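Local coordinates for protein fructose-bisphosphate aldolase class I (Thermoproteus tenax, PDB 1W8S) that is a class I aldolase of the DeoC/LacD family, folded as a TIM barrel, that binds 1,6-di-O-phosphono-beta-D-fructofuranose in a pocket of the barrel, at residues E[160-165]-E[187-192]; E[176-181]-E[197-202]. The protein carries 2 engineered substitutions. All blocks are in the same frame, centred on the assembly; numbering follows the deposited sequence.

Contact 1 (E[160-165]-E[187-192]); sequences IVAYAA and FSWAVK
A162 and A190 bring two neighbouring outer helices of the TIM barrel together, their CA atoms only 4.0 Å apart. The axes of the helical segments 160-165 and 187-192 run nearly parallel, at 17°, and approach to 8.2 Å, a spacing that fits the alanines on the facing sides. No hydrogen bond crosses between the segments, and the contacts between side chains are all apolar. CB of A190 sits over the backbone of the partner helix, 3.9 Å from CA of A162, with V161 and A165 also beside it. Aromatic groups lie on the two sides of the A162-A190 approach. Toward the barrel strands, the V161 and F187 side chains cross at about a right angle; CG1 of V161, anti to its backbone N (chi1 170°), reaches both CE1 of F187 and CB of A190. F187 and V161 also rest on I178 of strand 175-179. Away from the strands, the indole of W189 meets A162 with its five-membered ring and packs on M35 of a second subunit, while A162 touches P31 of that subunit. One turn further along helix 158-171, CB of A165 comes to 3.5 Å from the carbonyl O of A190.

Contact 2 (E[176-181]-E[197-202]); sequences MKIKYT and VPVLMS. With FBP (1,6-di-O-phosphono-beta-D-fructofuranose), chain O.
M176 to I178 pair in parallel with V199 to M201, the short strand axes 4.6 Å apart and twisted by 42°, and four backbone hydrogen bonds join the segments, M176 N to P198 O, L200 N to M176 O, I178 N to L200 O at 3.0 Å and S202 N to I178 O at 2.9 Å, with a CA-H...O contact from K177 CA to L200 O, 3.3 Å, added to these. M176, I178, V199 and M201 point to the face covered by the outer helices. With its chain bent at chi3 (77°), M176 places CE 3.6 Å from CG1 of V197, while its CG lies against CG2 of V199; the other V199 branch, CG1, meets CG1 and CD1 of I178. This is the beta-alpha-beta crossover of the TIM barrel, with helix 184-193 connecting the two parallel strands. On the opposite face, K177 and S202 converge on the ligand FBP: K177 NZ donates to its O2 at 2.6 Å, and S202 OG shares a 2.7 Å hydrogen bond with that same oxygen. K179, extended beyond CG, carries NZ to the phosphate oxygen O6P, and E155 forms a salt bridge with the same ammonium group. A water accepts from Y180 N and donates to S202 O, and CB of Y180 lies 3.9 Å from CG of M201.

How the contacts relate
Both contacts are largely buried, but at different depths: contact 2 is centred about 8 Å from the centre of the chain and contact 1 about 15 Å, in the outer helix layer where a second subunit packs. Segments 176-181, 187-192 and 197-202 share one beta-alpha-beta unit, while 160-165 lies on the helix before it, and the two contacts alternate along the chain. The layers meet directly: CG1 of V161 comes to 3.1 Å from O of K179, and CE of M176 to 3.3 Å from O of A165. Contact 1 is apolar and buries 213 Å²; contact 2 buries 524 Å², combining backbone hydrogen bonds and a helix-facing apolar side with a polar side at the ligand.

Contact 1 (E[160-165]-E[187-192])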
ATOM      1  N   ILE E 160       4.180   7.736  29.814  1.00 11.69           N
ATOM      2  CA  ILE E 160       3.485   7.159  28.663  1.00 11.72           C
ATOM      3  C   ILE E 160       2.134   7.830  28.508  1.00 11.62           C
ATOM      4  O   ILE E 160       1.726   8.211  27.402  1.00 10.57           O
ATOM      5  CB  ILE E 160       3.344   5.602  28.814  1.00 12.08           C
ATOM      6  CG1 ILE E 160       4.708   4.926  28.859  1.00 13.05           C
ATOM      7  CG2 ILE E 160       2.494   5.022  27.713  1.00 13.66           C
ATOM      8  CD1 ILE E 160       5.519   5.106  27.635  1.00 14.38           C
ATOM      9  N   VAL E 161       1.431   8.044  29.622  1.00 10.56           N
ATOM     10  CA  VAL E 161       0.118   8.693  29.516  1.00 11.46           C
ATOM     11  C   VAL E 161       0.249  10.170  29.094  1.00 11.62           C
ATOM     12  O   VAL E 161      -0.525  10.664  28.284  1.00 10.75           O
ATOM     13  CB  VAL E 161      -0.681   8.543  30.839  1.00 11.53           C
ATOM     14  CG1 VAL E 161      -1.922   9.395  30.864  1.00 10.35           C
ATOM     15  CG2 VAL E 161      -1.013   7.051  31.100  1.00 12.12           C
ATOM     16  N   ALA E 162       1.188  10.904  29.696  1.00 11.36           N
ATOM     17  CA  ALA E 162       1.458  12.267  29.223  1.00 11.64           C
ATOM     18  C   ALA E 162       1.838  12.293  27.720  1.00 11.31           C
ATOM     19  O   ALA E 162       1.385  13.180  26.983  1.00 11.13           O
ATOM     20  CB  ALA E 162       2.514  12.920  30.077  1.00 12.35           C
ATOM     21  N   TYR E 163       2.621  11.320  27.257  1.00 10.50           N
ATOM     22  CA  TYR E 163       2.988  11.242  25.819  1.00 10.56           C
ATOM     23  C   TYR E 163       1.711  11.027  25.014  1.00 10.37           C
ATOM     24  O   TYR E 163       1.459  11.711  24.008  1.00 11.87           O
ATOM     25  CB  TYR E 163       4.033  10.154  25.565  1.00 10.47           C
ATOM     26  CG  TYR E 163       5.008  10.368  24.391  1.00 10.55           C
ATOM     27  CD1 TYR E 163       6.233   9.697  24.363  1.00 11.24           C
ATOM     28  CD2 TYR E 163       4.705  11.221  23.317  1.00 10.46           C
ATOM     29  CE1 TYR E 163       7.139   9.870  23.291  1.00 12.52           C
ATOM     30  CE2 TYR E 163       5.605  11.410  22.254  1.00 12.45           C
ATOM     31  CZ  TYR E 163       6.808  10.736  22.234  1.00 10.32           C
ATOM     32  OH  TYR E 163       7.679  10.915  21.161  1.00 13.83           O
ATOM     33  N   ALA E 164       0.852  10.142  25.495  1.00 10.45           N
ATOM     34  CA  ALA E 164      -0.371   9.820  24.787  1.00 10.75           C
ATOM     35  C   ALA E 164      -1.184  11.098  24.583  1.00 11.62           C
ATOM     36  O   ALA E 164      -1.704  11.364  23.511  1.00 12.75           O
ATOM     37  CB  ALA E 164      -1.165   8.815  25.564  1.00 10.86           C
ATOM     38  N   ALA E 165      -1.297  11.873  25.647  1.00 10.92           N
ATOM     39  CA  ALA E 165      -2.095  13.075  25.653  1.00 11.95           C
ATOM     40  C   ALA E 165      -1.495  14.109  24.700  1.00 11.69           C
ATOM     41  O   ALA E 165      -2.212  14.753  23.928  1.00 11.94           O
ATOM     42  CB  ALA E 165      -2.163  13.633  27.067  1.00 12.24           C
ATOM     43  N   PHE E 187      -1.395  12.352  36.648  1.00 13.35           N
ATOM     44  CA  PHE E 187      -2.432  12.558  35.643  1.00 13.63           C
ATOM     45  C   PHE E 187      -2.661  14.048  35.331  1.00 13.48           C
ATOM     46  O   PHE E 187      -2.987  14.401  34.207  1.00 13.22           O
ATOM     47  CB  PHE E 187      -3.734  11.914  36.064  1.00 13.70           C
ATOM     48  CG  PHE E 187      -4.665  11.666  34.912  1.00 13.82           C
ATOM     49  CD1 PHE E 187      -4.284  10.799  33.874  1.00 14.26           C
ATOM     50  CD2 PHE E 187      -5.888  12.286  34.839  1.00 14.70           C
ATOM     51  CE1 PHE E 187      -5.144  10.536  32.817  1.00 11.50           C
ATOM     52  CE2 PHE E 187      -6.734  12.034  33.776  1.00 15.43           C
ATOM     53  CZ  PHE E 187      -6.356  11.155  32.767  1.00 15.13           C
ATOM     54  N   SER E 188      -2.479  14.933  36.318  1.00 13.44           N
ATOM     55  CA  SER E 188      -2.600  16.381  36.059  1.00 13.79           C
ATOM     56  C   SER E 188      -1.523  16.886  35.080  1.00 13.97           C
ATOM     57  O   SER E 188      -1.755  17.865  34.384  1.00 14.72           O
ATOM     58  CB  SER E 188      -2.531  17.179  37.367  1.00 14.05           C
ATOM     59  OG  SER E 188      -1.262  17.016  37.921  1.00 15.89           O
ATOM     60  N   TRP E 189      -0.345  16.251  35.043  1.00 13.83           N
ATOM     61  CA  TRP E 189       0.687  16.593  34.052  1.00 13.82           C
ATOM     62  C   TRP E 189       0.200  16.222  32.624  1.00 13.64           C
ATOM     63  O   TRP E 189       0.406  16.962  31.668  1.00 12.90           O
ATOM     64  CB  TRP E 189       2.018  15.883  34.358  1.00 14.05           C
ATOM     65  CG  TRP E 189       3.119  16.092  33.318  1.00 14.62           C
ATOM     66  CD1 TRP E 189       3.768  15.123  32.591  1.00 16.43           C
ATOM     67  CD2 TRP E 189       3.706  17.334  32.926  1.00 15.49           C
ATOM     68  NE1 TRP E 189       4.689  15.697  31.744  1.00 15.80           N
ATOM     69  CE2 TRP E 189       4.682  17.054  31.941  1.00 16.36           C
ATOM     70  CE3 TRP E 189       3.510  18.667  33.309  1.00 17.71           C
ATOM     71  CZ2 TRP E 189       5.448  18.050  31.339  1.00 14.70           C
ATOM     72  CZ3 TRP E 189       4.280  19.658  32.708  1.00 18.29           C
ATOM     73  CH2 TRP E 189       5.232  19.344  31.736  1.00 16.95           C
ATOM     74  N   ALA E 190      -0.429  15.065  32.486  1.00 14.01           N
ATOM     75  CA  ALA E 190      -1.042  14.680  31.215  1.00 13.57           C
ATOM     76  C   ALA E 190      -2.098  15.668  30.748  1.00 13.74           C
ATOM     77  O   ALA E 190      -2.124  16.088  29.589  1.00 14.03           O
ATOM     78  CB  ALA E 190      -1.648  13.285  31.344  1.00 14.05           C
ATOM     79  N   VAL E 191      -2.989  16.043  31.662  1.00 14.12           N
ATOM     80  CA  VAL E 191      -4.006  17.043  31.405  1.00 14.29           C
ATOM     81  C   VAL E 191      -3.368  18.368  31.030  1.00 15.20           C
ATOM     82  O   VAL E 191      -3.862  19.057  30.134  1.00 14.93           O
ATOM     83  CB  VAL E 191      -4.916  17.200  32.651  1.00 14.94           C
ATOM     84  CG1 VAL E 191      -5.889  18.390  32.514  1.00 15.33           C
ATOM     85  CG2 VAL E 191      -5.672  15.894  32.911  1.00 13.12           C
ATOM     86  N   LYS E 192      -2.287  18.747  31.723  1.00 15.59           N
ATOM     87  CA  LYS E 192      -1.640  20.015  31.421  1.00 16.32           C
ATOM     88  C   LYS E 192      -1.087  20.039  30.005  1.00 15.53           C
ATOM     89  O   LYS E 192      -1.299  21.005  29.264  1.00 15.11           O
ATOM     90  CB  LYS E 192      -0.530  20.353  32.415  1.00 17.13           C
ATOM     91  CG  LYS E 192       0.171  21.699  32.100  1.00 19.88           C
ATOM     92  CD  LYS E 192       1.270  22.031  33.107  1.00 25.06           C
ATOM     93  CE  LYS E 192       2.018  23.338  32.732  1.00 26.85           C
ATOM     94  NZ  LYS E 192       2.560  23.977  33.963  1.00 29.48           N
TER

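Contact 2 (E[176-181]-E[197-202])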
ATOM      1  N   MET E 176      -9.917  14.101  23.691  1.00 11.30           N
ATOM      2  CA  MET E 176      -9.137  12.868  23.704  1.00 11.80           C
ATOM      3  C   MET E 176      -9.543  11.944  24.842  1.00 12.16           C
ATOM      4  O   MET E 176     -10.103  12.387  25.857  1.00 13.32           O
ATOM      5  CB  MET E 176      -7.632  13.174  23.787  1.00 12.17           C
ATOM      6  CG  MET E 176      -7.159  13.723  25.142  1.00 11.90           C
ATOM      7  SD  MET E 176      -5.373  14.107  25.164  1.00 14.23           S
ATOM      8  CE  MET E 176      -5.410  15.636  24.260  1.00 11.56           C
ATOM      9  N   LYS E 177      -9.212  10.673  24.669  1.00 12.89           N
ATOM     10  CA  LYS E 177      -9.408   9.639  25.657  1.00 13.44           C
ATOM     11  C   LYS E 177      -8.070   8.995  25.916  1.00 13.31           C
ATOM     12  O   LYS E 177      -7.377   8.615  24.979  1.00 12.32           O
ATOM     13  CB  LYS E 177     -10.395   8.605  25.138  1.00 13.36           C
ATOM     14  CG  LYS E 177     -10.519   7.366  25.991  1.00 17.56           C
ATOM     15  CD  LYS E 177     -11.817   6.552  25.670  1.00 20.50           C
ATOM     16  CE  LYS E 177     -11.830   5.955  24.264  1.00 25.60           C
ATOM     17  NZ  LYS E 177     -12.740   4.775  24.105  1.00 25.46           N
ATOM     18  N   ILE E 178      -7.665   8.930  27.176  1.00 12.39           N
ATOM     19  CA  ILE E 178      -6.386   8.335  27.565  1.00 12.99           C
ATOM     20  C   ILE E 178      -6.566   7.536  28.857  1.00 13.32           C
ATOM     21  O   ILE E 178      -7.561   7.709  29.555  1.00 13.78           O
ATOM     22  CB  ILE E 178      -5.283   9.408  27.762  1.00 12.86           C
ATOM     23  CG1 ILE E 178      -5.623  10.336  28.934  1.00 12.90           C
ATOM     24  CG2 ILE E 178      -5.043  10.191  26.469  1.00 12.12           C
ATOM     25  CD1 ILE E 178      -4.582  11.365  29.204  1.00 13.67           C
ATOM     26  N   LYS E 179      -5.593   6.684  29.165  1.00 14.15           N
ATOM     27  CA  LYS E 179      -5.613   5.855  30.372  1.00 13.83           C
ATOM     28  C   LYS E 179      -5.198   6.658  31.599  1.00 13.82           C
ATOM     29  O   LYS E 179      -4.384   7.567  31.528  1.00 13.51           O
ATOM     30  CB  LYS E 179      -4.668   4.635  30.194  1.00 13.72           C
ATOM     31  CG  LYS E 179      -5.181   3.666  29.086  1.00 17.34           C
ATOM     32  CD  LYS E 179      -4.499   2.288  29.081  1.00 18.93           C
ATOM     33  CE  LYS E 179      -5.339   1.306  28.248  1.00 20.74           C
ATOM     34  NZ  LYS E 179      -4.789  -0.095  28.157  1.00 24.12           N
ATOM     35  N   TYR E 180      -5.756   6.287  32.739  1.00 13.98           N
ATOM     36  CA  TYR E 180      -5.413   6.883  34.008  1.00 13.93           C
ATOM     37  C   TYR E 180      -4.070   6.341  34.506  1.00 13.76           C
ATOM     38  O   TYR E 180      -3.783   5.146  34.360  1.00 13.60           O
ATOM     39  CB  TYR E 180      -6.531   6.552  35.022  1.00 14.37           C
ATOM     40  CG  TYR E 180      -6.427   7.269  36.340  1.00 13.23           C
ATOM     41  CD1 TYR E 180      -6.130   8.627  36.403  1.00 13.97           C
ATOM     42  CD2 TYR E 180      -6.662   6.598  37.539  1.00 14.93           C
ATOM     43  CE1 TYR E 180      -6.030   9.293  37.608  1.00 13.81           C
ATOM     44  CE2 TYR E 180      -6.563   7.272  38.767  1.00 12.75           C
ATOM     45  CZ  TYR E 180      -6.244   8.621  38.787  1.00 13.74           C
ATOM     46  OH  TYR E 180      -6.143   9.306  39.988  1.00 12.29           O
ATOM     47  N   THR E 181      -3.254   7.227  35.094  1.00 14.03           N
ATOM     48  CA  THR E 181      -1.986   6.836  35.705  1.00 14.10           C
ATOM     49  C   THR E 181      -2.131   6.189  37.087  1.00 15.04           C
ATOM     50  O   THR E 181      -1.171   5.603  37.599  1.00 14.94           O
ATOM     51  CB  THR E 181      -1.056   8.056  35.846  1.00 14.96           C
ATOM     52  OG1 THR E 181      -1.733   9.131  36.559  1.00 12.62           O
ATOM     53  CG2 THR E 181      -0.679   8.592  34.440  1.00 13.57           C
ATOM     54  N   VAL E 197      -7.202  21.002  24.747  1.00 14.84           N
ATOM     55  CA  VAL E 197      -7.997  19.829  24.335  1.00 14.22           C
ATOM     56  C   VAL E 197      -8.430  19.059  25.606  1.00 14.74           C
ATOM     57  O   VAL E 197      -7.581  18.627  26.418  1.00 13.56           O
ATOM     58  CB  VAL E 197      -7.239  18.931  23.339  1.00 14.36           C
ATOM     59  CG1 VAL E 197      -8.051  17.702  22.981  1.00 14.49           C
ATOM     60  CG2 VAL E 197      -6.869  19.733  22.066  1.00 14.40           C
ATOM     61  N   PRO E 198      -9.737  18.893  25.805  1.00 14.98           N
ATOM     62  CA  PRO E 198     -10.223  18.180  26.998  1.00 15.03           C
ATOM     63  C   PRO E 198      -9.892  16.699  27.014  1.00 14.79           C
ATOM     64  O   PRO E 198      -9.848  16.046  25.960  1.00 14.51           O
ATOM     65  CB  PRO E 198     -11.733  18.398  26.968  1.00 14.90           C
ATOM     66  CG  PRO E 198     -12.044  18.661  25.487  1.00 15.59           C
ATOM     67  CD  PRO E 198     -10.845  19.402  24.976  1.00 15.34           C
ATOM     68  N   VAL E 199      -9.707  16.184  28.231  1.00 14.56           N
ATOM     69  CA  VAL E 199      -9.264  14.822  28.481  1.00 13.54           C
ATOM     70  C   VAL E 199     -10.366  14.040  29.169  1.00 13.64           C
ATOM     71  O   VAL E 199     -10.933  14.491  30.162  1.00 12.09           O
ATOM     72  CB  VAL E 199      -8.013  14.801  29.413  1.00 13.71           C
ATOM     73  CG1 VAL E 199      -7.697  13.376  29.905  1.00 13.63           C
ATOM     74  CG2 VAL E 199      -6.802  15.345  28.701  1.00 12.77           C
ATOM     75  N   LEU E 200     -10.632  12.867  28.615  1.00 13.79           N
ATOM     76  CA  LEU E 200     -11.528  11.858  29.138  1.00 14.44           C
ATOM     77  C   LEU E 200     -10.725  10.656  29.570  1.00 13.96           C
ATOM     78  O   LEU E 200      -9.872  10.160  28.833  1.00 14.35           O
ATOM     79  CB  LEU E 200     -12.507  11.425  28.054  1.00 14.46           C
ATOM     80  CG  LEU E 200     -13.538  12.451  27.583  1.00 15.48           C
ATOM     81  CD1 LEU E 200     -14.300  11.904  26.379  1.00 17.42           C
ATOM     82  CD2 LEU E 200     -14.503  12.829  28.721  1.00 18.24           C
ATOM     83  N   MET E 201     -10.984  10.182  30.768  1.00 15.02           N
ATOM     84  CA  MET E 201     -10.316   9.001  31.293  1.00 15.32           C
ATOM     85  C   MET E 201     -11.041   7.781  30.757  1.00 15.47           C
ATOM     86  O   MET E 201     -12.257   7.685  30.854  1.00 15.95           O
ATOM     87  CB  MET E 201     -10.391   9.001  32.829  1.00 15.51           C
ATOM     88  CG  MET E 201      -9.975   7.682  33.518  1.00 17.79           C
ATOM     89  SD  MET E 201     -11.301   6.979  34.557  1.00 19.94           S
ATOM     90  CE  MET E 201     -10.432   5.634  35.320  1.00 20.43           C
ATOM     91  N   SER E 202     -10.282   6.849  30.189  1.00 16.23           N
ATOM     92  CA  SER E 202     -10.800   5.544  29.808  1.00 17.27           C
ATOM     93  C   SER E 202     -11.019   4.718  31.065  1.00 16.85           C
ATOM     94  O   SER E 202     -10.114   4.583  31.876  1.00 17.35           O
ATOM     95  CB  SER E 202      -9.755   4.852  28.922  1.00 17.66           C
ATOM     96  OG  SER E 202     -10.359   3.790  28.222  1.00 22.49           O
TER
HETATM   97  P1  FBP O 270     -13.778   0.719  29.409  1.00 16.68           P
HETATM   98  O1P FBP O 270     -14.529  -0.553  29.469  1.00 16.25           O
HETATM   99  O2P FBP O 270     -14.187   1.782  30.473  1.00 14.16           O
HETATM  100  O3P FBP O 270     -12.261   0.542  29.527  1.00 15.13           O
HETATM  101  O1  FBP O 270     -14.101   1.359  27.985  1.00 15.99           O
HETATM  102  C1  FBP O 270     -13.444   2.529  27.547  1.00 20.84           C
HETATM  103  C2  FBP O 270     -12.503   2.171  26.387  1.00 24.86           C
HETATM  104  O2  FBP O 270     -11.763   3.341  25.974  1.00 26.06           O
HETATM  105  C3  FBP O 270     -13.216   1.570  25.167  1.00 24.70           C
HETATM  106  O3  FBP O 270     -13.864   2.512  24.328  1.00 25.41           O
HETATM  107  C4  FBP O 270     -12.052   0.852  24.485  1.00 26.46           C
HETATM  108  O4  FBP O 270     -12.421  -0.205  23.616  1.00 28.33           O
HETATM  109  C5  FBP O 270     -11.299   0.295  25.685  1.00 28.64           C
HETATM  110  O5  FBP O 270     -11.535   1.197  26.779  1.00 27.88           O
HETATM  111  C6  FBP O 270      -9.813   0.168  25.372  1.00 30.90           C
HETATM  112  O6  FBP O 270      -9.133  -0.256  26.540  1.00 34.26           O
HETATM  113  P2  FBP O 270      -8.214  -1.588  26.535  1.00 35.66           P
HETATM  114  O4P FBP O 270      -8.395  -2.236  27.888  1.00 34.36           O
HETATM  115  O5P FBP O 270      -8.601  -2.475  25.350  1.00 31.87           O
HETATM  116  O6P FBP O 270      -6.722  -1.212  26.500  1.00 29.44           O
HETATM  117  O   HOH W   1      -7.584   3.919  32.664  1.00 23.48           O